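Local structure of protein toll (Drosophila melanogaster, 4LXR) at residues 103-107 with 108-112. The protein is a Toll-like receptor that binds the cleaved cytokine spaetzle C-106 and thereby drives antifungal immune signalling and dorsal-ventral patterning of the embryo. Numbering follows the deposited sequence.
Sequences LIFES and DNLGM
S107 and N109 meet just past the end of strand 102-106, where the side-chain hydroxyl of the serine takes a hydrogen bond from the backbone N-H two residues on. N109 N lies 2.8 Å from S107 OG, with an N-H...O angle of 155°. The serine can reach forward because its OG stands anti to its own backbone N (chi1 172°) and beside the carbonyl carbon, which brings it close to the N-H of N109; this is an ST turn. The same oxygen also hydrogen-bonds to C80 O, so the hydroxyl serves at once as acceptor for the turn and as donor to the preceding coil.

L110 comes back against the serine with its CD2 methyl, 3.7 Å from S107 O, a carbonyl hydrogen-bonded to T132 OG1. The same methyl meets the F105 ring at its edge, near the ring plane, with F105 CE1 4.2 Å from L110 CD2. F130 of strand 127-131 packs on both F105 and L110, and T132 also touches L110.

The CB of D108 leads away from the strand residues, and its OD2 forms a salt bridge with R133. In this N-terminal part of the leucine-rich-repeat ectodomain, the hydroxyl, gripped by two hydrogen bonds, probably holds the turn that leaves the strand, while F105 and L110 contribute to the buried interior; D108, paired with R133, packs on R11 of the spaetzle C-106 chain, which places the turn at the ligand interface.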
loop_
_atom_site.group_PDB
_atom_site.type_symbol
_atom_site.label_atom_id
_atom_site.label_comp_id
_atom_site.label_asym_id
_atom_site.label_seq_id
_atom_site.Cartn_x
_atom_site.Cartn_y
_atom_site.Cartn_z
ATOM N N LEU A 103 -8.031 -37.473 16.223
ATOM C CA LEU A 103 -9.153 -37.055 17.064
ATOM C C LEU A 103 -8.765 -35.770 17.773
ATOM O O LEU A 103 -7.734 -35.720 18.467
ATOM C CB LEU A 103 -9.513 -38.119 18.114
ATOM C CG LEU A 103 -10.610 -37.704 19.122
ATOM C CD1 LEU A 103 -11.963 -37.402 18.437
ATOM C CD2 LEU A 103 -10.798 -38.762 20.259
ATOM N N ILE A 104 -9.590 -34.740 17.592
ATOM C CA ILE A 104 -9.462 -33.457 18.285
ATOM C C ILE A 104 -10.678 -33.314 19.202
ATOM O O ILE A 104 -11.814 -33.562 18.794
ATOM C CB ILE A 104 -9.410 -32.308 17.271
ATOM C CG1 ILE A 104 -8.073 -32.354 16.514
ATOM C CG2 ILE A 104 -9.650 -30.942 17.938
ATOM C CD1 ILE A 104 -8.152 -31.794 15.153
ATOM N N PHE A 105 -10.444 -32.985 20.463
ATOM C CA PHE A 105 -11.539 -32.820 21.412
ATOM C C PHE A 105 -11.279 -31.526 22.149
ATOM O O PHE A 105 -10.457 -31.474 23.066
ATOM C CB PHE A 105 -11.633 -34.004 22.390
ATOM C CG PHE A 105 -12.948 -34.073 23.146
ATOM C CD1 PHE A 105 -13.176 -33.261 24.265
ATOM C CD2 PHE A 105 -13.946 -34.948 22.745
ATOM C CE1 PHE A 105 -14.369 -33.335 24.961
ATOM C CE2 PHE A 105 -15.166 -35.022 23.425
ATOM C CZ PHE A 105 -15.382 -34.214 24.532
ATOM N N GLU A 106 -11.981 -30.479 21.724
ATOM C CA GLU A 106 -11.810 -29.136 22.257
ATOM C C GLU A 106 -13.109 -28.686 22.906
ATOM O O GLU A 106 -14.101 -28.470 22.211
ATOM C CB GLU A 106 -11.434 -28.196 21.108
ATOM C CG GLU A 106 -11.299 -26.746 21.465
ATOM C CD GLU A 106 -11.022 -25.907 20.222
ATOM O OE1 GLU A 106 -11.972 -25.279 19.715
ATOM O OE2 GLU A 106 -9.868 -25.901 19.742
ATOM N N SER A 107 -13.121 -28.531 24.230
ATOM C CA SER A 107 -14.370 -28.160 24.898
ATOM C C SER A 107 -14.204 -27.489 26.247
ATOM O O SER A 107 -13.358 -27.884 27.044
ATOM C CB SER A 107 -15.280 -29.393 25.064
ATOM O OG SER A 107 -16.403 -29.065 25.879
ATOM N N ASP A 108 -15.054 -26.504 26.514
ATOM C CA ASP A 108 -15.120 -25.873 27.827
ATOM C C ASP A 108 -16.351 -26.331 28.595
ATOM O O ASP A 108 -16.710 -25.769 29.638
ATOM C CB ASP A 108 -15.116 -24.350 27.667
ATOM C CG ASP A 108 -13.858 -23.861 26.970
ATOM O OD1 ASP A 108 -12.792 -24.503 27.134
ATOM O OD2 ASP A 108 -13.929 -22.853 26.249
ATOM N N ASN A 109 -17.006 -27.352 28.063
ATOM C CA ASN A 109 -18.149 -27.965 28.727
ATOM C C ASN A 109 -17.898 -29.463 28.842
ATOM O O ASN A 109 -18.483 -30.257 28.103
ATOM C CB ASN A 109 -19.442 -27.670 27.948
ATOM C CG ASN A 109 -20.661 -28.350 28.558
ATOM O OD1 ASN A 109 -20.645 -28.734 29.726
ATOM N ND2 ASN A 109 -21.725 -28.503 27.761
ATOM N N LEU A 110 -17.023 -29.834 29.777
ATOM C CA LEU A 110 -16.581 -31.221 29.957
ATOM C C LEU A 110 -17.575 -32.087 30.744
ATOM O O LEU A 110 -17.895 -33.198 30.329
ATOM C CB LEU A 110 -15.207 -31.264 30.640
ATOM C CG LEU A 110 -14.034 -30.594 29.910
ATOM C CD1 LEU A 110 -12.759 -30.607 30.764
ATOM C CD2 LEU A 110 -13.784 -31.228 28.530
ATOM N N GLY A 111 -18.053 -31.578 31.875
ATOM C CA GLY A 111 -18.979 -32.317 32.725
ATOM C C GLY A 111 -18.265 -33.210 33.724
ATOM O O GLY A 111 -18.872 -33.637 34.696
ATOM N N MET A 112 -16.972 -33.457 33.484
ATOM C CA MET A 112 -16.135 -34.366 34.268
ATOM C C MET A 112 -14.678 -34.225 33.793
ATOM O O MET A 112 -14.393 -33.519 32.815
ATOM C CB MET A 112 -16.594 -35.817 34.072
ATOM C CG MET A 112 -16.327 -36.360 32.655
ATOM S SD MET A 112 -17.058 -37.987 32.304
ATOM C CE MET A 112 -16.002 -39.090 33.292
#